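Local coordinates for protein putative Type I topoisomerase (Deinococcus radiodurans, PDB 3M4A) that binds duplex DNA and, as a type IB topoisomerase, probably nicks one strand, lets the DNA rotate to relax supercoils and reseals it without ATP, at residues A[161-173]-A[179-191]. Residues are numbered along the deposited sequence; the frame is centred on the assembly and turned at random. Where two conformers were deposited one is given.
Sequences VVDGNTVTFRFKG and QHKATSDRTLAAN. With nucleotides of chain B.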
loop_
_atom_site.group_PDB
_atom_site.type_symbol
_atom_site.label_atom_id
_atom_site.label_comp_id
_atom_site.label_asym_id
_atom_site.label_seq_id
_atom_site.Cartn_x
_atom_site.Cartn_y
_atom_site.Cartn_z
ATOM N N VAL A 161 -13.879 3.080 15.921
ATOM C CA VAL A 161 -14.049 2.472 17.258
ATOM C C VAL A 161 -13.071 1.283 17.366
ATOM O O VAL A 161 -12.788 0.618 16.375
ATOM C CB VAL A 161 -15.520 2.026 17.529
ATOM C CG1 VAL A 161 -15.902 0.812 16.710
ATOM C CG2 VAL A 161 -15.744 1.768 19.040
ATOM N N VAL A 162 -12.571 1.045 18.572
ATOM C CA VAL A 162 -11.658 -0.057 18.859
ATOM C C VAL A 162 -12.342 -1.012 19.847
ATOM O O VAL A 162 -12.814 -0.599 20.902
ATOM C CB VAL A 162 -10.331 0.460 19.453
ATOM C CG1 VAL A 162 -9.350 -0.674 19.676
ATOM C CG2 VAL A 162 -9.715 1.552 18.552
ATOM N N ASP A 163 -12.427 -2.286 19.486
ATOM C CA ASP A 163 -12.972 -3.321 20.378
ATOM C C ASP A 163 -11.933 -4.436 20.438
ATOM O O ASP A 163 -11.800 -5.226 19.507
ATOM C CB ASP A 163 -14.326 -3.778 19.847
ATOM C CG ASP A 163 -14.947 -4.881 20.669
ATOM O OD1 ASP A 163 -14.802 -4.884 21.911
ATOM O OD2 ASP A 163 -15.603 -5.734 20.042
ATOM N N GLY A 164 -11.168 -4.485 21.524
ATOM C CA GLY A 164 -10.005 -5.352 21.597
ATOM C C GLY A 164 -9.026 -5.080 20.477
ATOM O O GLY A 164 -8.517 -3.957 20.350
ATOM N N ASN A 165 -8.766 -6.092 19.653
ATOM C CA ASN A 165 -7.844 -5.933 18.534
ATOM C C ASN A 165 -8.529 -5.573 17.230
ATOM O O ASN A 165 -7.840 -5.495 16.195
ATOM C CB ASN A 165 -7.022 -7.196 18.316
ATOM C CG ASN A 165 -5.943 -7.394 19.374
ATOM O OD1 ASN A 165 -5.337 -6.443 19.858
ATOM N ND2 ASN A 165 -5.675 -8.650 19.696
ATOM N N THR A 166 -9.855 -5.446 17.268
ATOM C CA THR A 166 -10.638 -5.072 16.080
ATOM C C THR A 166 -10.737 -3.547 16.033
ATOM O O THR A 166 -11.317 -2.936 16.943
ATOM C CB THR A 166 -12.054 -5.688 16.060
ATOM O OG1 THR A 166 -11.982 -7.119 16.256
ATOM C CG2 THR A 166 -12.745 -5.385 14.728
ATOM N N VAL A 167 -10.205 -2.933 14.975
ATOM C CA VAL A 167 -10.429 -1.490 14.752
ATOM C C VAL A 167 -11.429 -1.401 13.605
ATOM O O VAL A 167 -11.199 -1.983 12.564
ATOM C CB VAL A 167 -9.143 -0.733 14.378
ATOM C CG1 VAL A 167 -9.422 0.736 14.102
ATOM C CG2 VAL A 167 -8.090 -0.846 15.483
ATOM N N THR A 168 -12.530 -0.686 13.807
ATOM C CA THR A 168 -13.560 -0.551 12.775
ATOM C C THR A 168 -13.702 0.915 12.399
ATOM O O THR A 168 -13.796 1.758 13.261
ATOM C CB THR A 168 -14.930 -1.094 13.254
ATOM O OG1 THR A 168 -14.826 -2.503 13.515
ATOM C CG2 THR A 168 -16.015 -0.868 12.208
ATOM N N PHE A 169 -13.724 1.189 11.101
ATOM C CA PHE A 169 -13.939 2.529 10.575
ATOM C C PHE A 169 -15.278 2.566 9.860
ATOM O O PHE A 169 -15.591 1.658 9.107
ATOM C CB PHE A 169 -12.850 2.857 9.555
ATOM C CG PHE A 169 -11.466 2.849 10.120
ATOM C CD1 PHE A 169 -10.903 4.010 10.631
ATOM C CD2 PHE A 169 -10.712 1.685 10.126
ATOM C CE1 PHE A 169 -9.612 4.007 11.144
ATOM C CE2 PHE A 169 -9.412 1.690 10.639
ATOM C CZ PHE A 169 -8.870 2.849 11.131
ATOM N N ARG A 170 -16.058 3.628 10.076
ATOM C CA ARG A 170 -17.335 3.833 9.380
ATOM C C ARG A 170 -17.390 5.321 9.023
ATOM O O ARG A 170 -17.367 6.149 9.900
ATOM C CB ARG A 170 -18.514 3.451 10.285
ATOM C CG ARG A 170 -18.585 1.970 10.633
ATOM C CD ARG A 170 -19.924 1.550 11.302
ATOM N NE ARG A 170 -19.814 0.180 11.810
ATOM C CZ ARG A 170 -20.150 -0.937 11.158
ATOM N NH1 ARG A 170 -20.703 -0.908 9.954
ATOM N NH2 ARG A 170 -19.945 -2.118 11.738
ATOM N N PHE A 171 -17.368 5.640 7.736
ATOM C CA PHE A 171 -17.303 7.034 7.301
ATOM C C PHE A 171 -17.877 7.211 5.906
ATOM O O PHE A 171 -17.963 6.253 5.137
ATOM C CB PHE A 171 -15.863 7.563 7.355
ATOM C CG PHE A 171 -14.909 6.850 6.445
ATOM C CD1 PHE A 171 -14.578 7.383 5.202
ATOM C CD2 PHE A 171 -14.301 5.672 6.846
ATOM C CE1 PHE A 171 -13.699 6.729 4.362
ATOM C CE2 PHE A 171 -13.417 5.010 6.013
ATOM C CZ PHE A 171 -13.110 5.541 4.768
ATOM N N LYS A 172 -18.273 8.442 5.595
ATOM C CA LYS A 172 -18.684 8.812 4.237
ATOM C C LYS A 172 -17.430 9.018 3.406
ATOM O O LYS A 172 -16.664 9.950 3.659
ATOM C CB LYS A 172 -19.525 10.096 4.248
ATOM C CG LYS A 172 -20.023 10.520 2.869
ATOM C CD LYS A 172 -20.852 11.810 2.885
ATOM C CE LYS A 172 -22.058 11.711 3.810
ATOM N NZ LYS A 172 -23.233 12.494 3.331
ATOM N N GLY A 173 -17.206 8.138 2.431
ATOM C CA GLY A 173 -16.039 8.243 1.570
ATOM C C GLY A 173 -16.332 8.965 0.266
ATOM O O GLY A 173 -17.392 9.586 0.109
ATOM N N GLN A 179 -18.515 3.912 3.649
ATOM C CA GLN A 179 -17.344 3.042 3.678
ATOM C C GLN A 179 -17.259 2.355 5.036
ATOM O O GLN A 179 -17.539 2.963 6.075
ATOM C CB GLN A 179 -16.038 3.808 3.451
ATOM C CG GLN A 179 -15.915 4.609 2.157
ATOM C CD GLN A 179 -15.230 3.862 1.018
ATOM O OE1 GLN A 179 -14.749 4.621 0.047
ATOM N NE2 GLN A 179 -15.131 2.630 1.007
ATOM N N HIS A 180 -16.881 1.075 4.993
ATOM C CA HIS A 180 -16.608 0.286 6.185
ATOM C C HIS A 180 -15.267 -0.424 6.000
ATOM O O HIS A 180 -15.049 -1.078 4.980
ATOM C CB HIS A 180 -17.741 -0.726 6.381
ATOM C CG HIS A 180 -19.106 -0.112 6.253
ATOM N ND1 HIS A 180 -19.766 0.459 7.319
ATOM C CD2 HIS A 180 -19.903 0.077 5.175
ATOM C CE1 HIS A 180 -20.924 0.948 6.906
ATOM N NE2 HIS A 180 -21.030 0.733 5.610
ATOM N N LYS A 181 -14.395 -0.321 6.994
ATOM C CA LYS A 181 -13.097 -0.967 6.942
ATOM C C LYS A 181 -12.777 -1.480 8.325
ATOM O O LYS A 181 -13.290 -0.968 9.289
ATOM C CB LYS A 181 -12.044 0.041 6.515
ATOM C CG LYS A 181 -12.353 0.629 5.145
ATOM C CD LYS A 181 -11.240 1.466 4.617
ATOM C CE LYS A 181 -11.518 1.906 3.193
ATOM N NZ LYS A 181 -11.403 0.812 2.171
ATOM N N ALA A 182 -11.940 -2.503 8.400
ATOM C CA ALA A 182 -11.601 -3.087 9.702
ATOM C C ALA A 182 -10.227 -3.702 9.650
ATOM O O ALA A 182 -9.790 -4.173 8.608
ATOM C CB ALA A 182 -12.629 -4.138 10.112
ATOM N N THR A 183 -9.567 -3.725 10.804
ATOM C CA THR A 183 -8.214 -4.302 10.921
ATOM C C THR A 183 -8.150 -5.179 12.168
ATOM O O THR A 183 -8.950 -5.008 13.074
ATOM C CB THR A 183 -7.102 -3.211 11.008
ATOM O OG1 THR A 183 -7.260 -2.412 12.179
ATOM C CG2 THR A 183 -7.122 -2.316 9.746
ATOM N N SER A 184 -7.187 -6.096 12.188
ATOM C CA SER A 184 -7.007 -7.036 13.293
ATOM C C SER A 184 -5.634 -6.949 13.951
ATOM O O SER A 184 -5.374 -7.662 14.940
ATOM C CB SER A 184 -7.282 -8.471 12.814
ATOM O OG SER A 184 -6.433 -8.841 11.720
ATOM N N ASP A 185 -4.762 -6.090 13.425
ATOM C CA ASP A 185 -3.381 -5.968 13.895
ATOM C C ASP A 185 -3.327 -5.377 15.307
ATOM O O ASP A 185 -3.969 -4.363 15.595
ATOM C CB ASP A 185 -2.591 -5.068 12.947
ATOM C CG ASP A 185 -1.150 -4.877 13.384
ATOM O OD1 ASP A 185 -0.411 -5.888 13.447
ATOM O OD2 ASP A 185 -0.765 -3.731 13.663
ATOM N N ARG A 186 -2.559 -6.027 16.182
ATOM C CA ARG A 186 -2.405 -5.604 17.571
ATOM C C ARG A 186 -1.851 -4.198 17.690
ATOM O O ARG A 186 -2.299 -3.412 18.550
ATOM C CB ARG A 186 -1.433 -6.553 18.305
ATOM C CG ARG A 186 -1.929 -7.935 18.548
ATOM C CD ARG A 186 -0.812 -8.760 19.223
ATOM N NE ARG A 186 0.292 -9.141 18.324
ATOM C CZ ARG A 186 1.419 -9.741 18.719
ATOM N NH1 ARG A 186 1.630 -10.004 19.994
ATOM N NH2 ARG A 186 2.347 -10.075 17.842
ATOM N N THR A 187 -0.850 -3.894 16.863
ATOM C CA THR A 187 -0.146 -2.610 16.917
ATOM C C THR A 187 -1.083 -1.480 16.514
ATOM O O THR A 187 -1.156 -0.460 17.199
ATOM C CB THR A 187 1.149 -2.669 16.092
ATOM O OG1 THR A 187 2.024 -3.600 16.741
ATOM C CG2 THR A 187 1.827 -1.303 16.002
ATOM N N LEU A 188 -1.858 -1.684 15.456
ATOM C CA LEU A 188 -2.865 -0.689 15.074
ATOM C C LEU A 188 -3.852 -0.459 16.185
ATOM O O LEU A 188 -4.157 0.679 16.487
ATOM C CB LEU A 188 -3.625 -1.092 13.804
ATOM C CG LEU A 188 -2.854 -0.977 12.480
ATOM C CD1 LEU A 188 -3.621 -1.566 11.297
ATOM C CD2 LEU A 188 -2.472 0.476 12.181
ATOM N N ALA A 189 -4.367 -1.534 16.792
ATOM C CA ALA A 189 -5.369 -1.363 17.850
ATOM C C ALA A 189 -4.830 -0.594 19.055
ATOM O O ALA A 189 -5.465 0.346 19.523
ATOM C CB ALA A 189 -5.958 -2.715 18.275
ATOM N N ALA A 190 -3.632 -0.945 19.507
ATOM C CA ALA A 190 -3.033 -0.283 20.676
ATOM C C ALA A 190 -2.778 1.215 20.428
ATOM O O ALA A 190 -3.055 2.069 21.283
ATOM C CB ALA A 190 -1.733 -0.971 21.041
ATOM N N ASN A 191 -2.272 1.525 19.238
ATOM C CA ASN A 191 -1.937 2.901 18.915
ATOM C C ASN A 191 -3.160 3.717 18.521
ATOM O O ASN A 191 -3.181 4.925 18.742
ATOM C CB ASN A 191 -0.862 2.964 17.863
ATOM C CG ASN A 191 0.507 2.671 18.438
ATOM O OD1 ASN A 191 1.113 3.532 19.086
ATOM N ND2 ASN A 191 0.994 1.451 18.230
ATOM P P DC B 10 5.259 -4.270 14.266
ATOM O OP1 DC B 10 5.800 -4.053 12.929
ATOM O OP2 DC B 10 3.789 -4.183 14.436
ATOM O "O5'" DC B 10 5.686 -5.738 14.710
ATOM C "C5'" DC B 10 7.065 -6.127 14.593
ATOM C "C4'" DC B 10 7.274 -7.455 15.279
ATOM O "O4'" DC B 10 7.089 -7.303 16.720
ATOM C "C3'" DC B 10 6.316 -8.568 14.850
ATOM O "O3'" DC B 10 6.996 -9.801 14.790
ATOM C "C2'" DC B 10 5.300 -8.612 15.970
ATOM C "C1'" DC B 10 6.238 -8.369 17.138
ATOM N N1 DC B 10 5.598 -7.972 18.403
ATOM C C2 DC B 10 6.277 -8.273 19.591
ATOM O O2 DC B 10 7.377 -8.858 19.539
ATOM N N3 DC B 10 5.709 -7.934 20.764
ATOM C C4 DC B 10 4.525 -7.326 20.800
ATOM N N4 DC B 10 4.026 -7.006 21.991
ATOM C C5 DC B 10 3.822 -7.003 19.600
ATOM C C6 DC B 10 4.388 -7.351 18.439
ATOM P P DG B 9 4.004 -0.458 19.957
ATOM O OP1 DG B 9 3.591 0.901 19.495
ATOM O OP2 DG B 9 3.045 -1.319 20.678
ATOM O "O5'" DG B 9 4.567 -1.318 18.735
ATOM C "C5'" DG B 9 5.534 -0.788 17.861
ATOM C "C4'" DG B 9 6.312 -1.897 17.173
ATOM O "O4'" DG B 9 7.103 -2.686 18.095
ATOM C "C3'" DG B 9 5.430 -2.943 16.502
ATOM O "O3'" DG B 9 6.032 -3.303 15.276
ATOM C "C2'" DG B 9 5.292 -4.064 17.546
ATOM C "C1'" DG B 9 6.660 -4.065 18.172
ATOM N N9 DG B 9 6.770 -4.349 19.596
ATOM C C8 DG B 9 5.968 -3.871 20.584
ATOM N N7 DG B 9 6.330 -4.195 21.791
ATOM C C5 DG B 9 7.467 -4.945 21.588
ATOM C C6 DG B 9 8.317 -5.573 22.519
ATOM O O6 DG B 9 8.257 -5.593 23.752
ATOM N N1 DG B 9 9.347 -6.224 21.879
ATOM C C2 DG B 9 9.554 -6.272 20.523
ATOM N N2 DG B 9 10.615 -6.953 20.068
ATOM N N3 DG B 9 8.782 -5.663 19.649
ATOM C C4 DG B 9 7.747 -5.057 20.249
ATOM P P DG B 11 7.086 -10.629 13.444
ATOM O OP1 DG B 11 7.913 -9.817 12.524
ATOM O OP2 DG B 11 5.740 -11.135 13.138
ATOM O "O5'" DG B 11 7.989 -11.857 13.940
ATOM C "C5'" DG B 11 9.314 -11.678 14.388
ATOM C "C4'" DG B 11 9.643 -12.668 15.487
ATOM O "O4'" DG B 11 9.013 -12.272 16.740
ATOM C "C3'" DG B 11 9.154 -14.090 15.211
ATOM O "O3'" DG B 11 10.170 -14.987 15.620
ATOM C "C2'" DG B 11 7.865 -14.191 16.018
ATOM C "C1'" DG B 11 8.171 -13.326 17.230
ATOM N N9 DG B 11 7.030 -12.692 17.901
ATOM C C8 DG B 11 5.962 -12.101 17.305
ATOM N N7 DG B 11 5.114 -11.592 18.137
ATOM C C5 DG B 11 5.670 -11.848 19.378
ATOM C C6 DG B 11 5.193 -11.524 20.662
ATOM O O6 DG B 11 4.142 -10.941 20.964
ATOM N N1 DG B 11 6.040 -11.958 21.666
ATOM C C2 DG B 11 7.222 -12.638 21.434
ATOM N N2 DG B 11 7.908 -12.975 22.539
ATOM N N3 DG B 11 7.691 -12.962 20.229
ATOM C C4 DG B 11 6.863 -12.520 19.245
HETATM O O HOH W 1 -6.488 -3.658 14.553
HETATM O O HOH W 2 -3.791 -4.339 20.820
#
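Val167, Phe169 and Phe171 pair with Thr183, Lys181 and Gln179 as hydrogen-bonded positions of an antiparallel hairpin; the axes of 166-172 and 179-183 approach to 4.7 Å, with N-to-C directions 167° apart. Six backbone bonds join them, that from Phe169 N to Lys181 O (2.9 Å) nearly linear. Beyond Thr183 the chain turns into helix 186-196, whose Ala189 CB packs 3.5 Å from Gly164 O in the type II' turn before strand 166-172, while Val167 CG2 packs 3.6 Å from Ala189 CA. One water donates to Asn165 O and Asp185 O and accepts from Thr183 OG1. On the buried face Gln179 CB sits over the Phe171 ring, a CH-pi contact 3.8 Å from the centroid; chi1 of 62° swings that ring toward the neighbouring strand. Lys181 NZ hydrogen-bonds Ala134 O and Asp277 O, with Phe136 in cation-pi contact. Arg186 CG lies alongside the Asn165 amide, 3.9 Å from Asn165 OD1, and a bend at chi3 (-74°) carries the guanidinium to the DNA. Arg186 NH1 donates to O6 of DG11 of chain B at 2.9 Å and NH2 to its N7, while DC10 of chain B covers one guanidinium face. A leucine here would probably leave that guanine edge without its two donors. Thr187 and Asn191 bind phosphates of DC10 and DG9 of chain B; backed by Val167, the helix thus contacts a guanine edge and holds two phosphates.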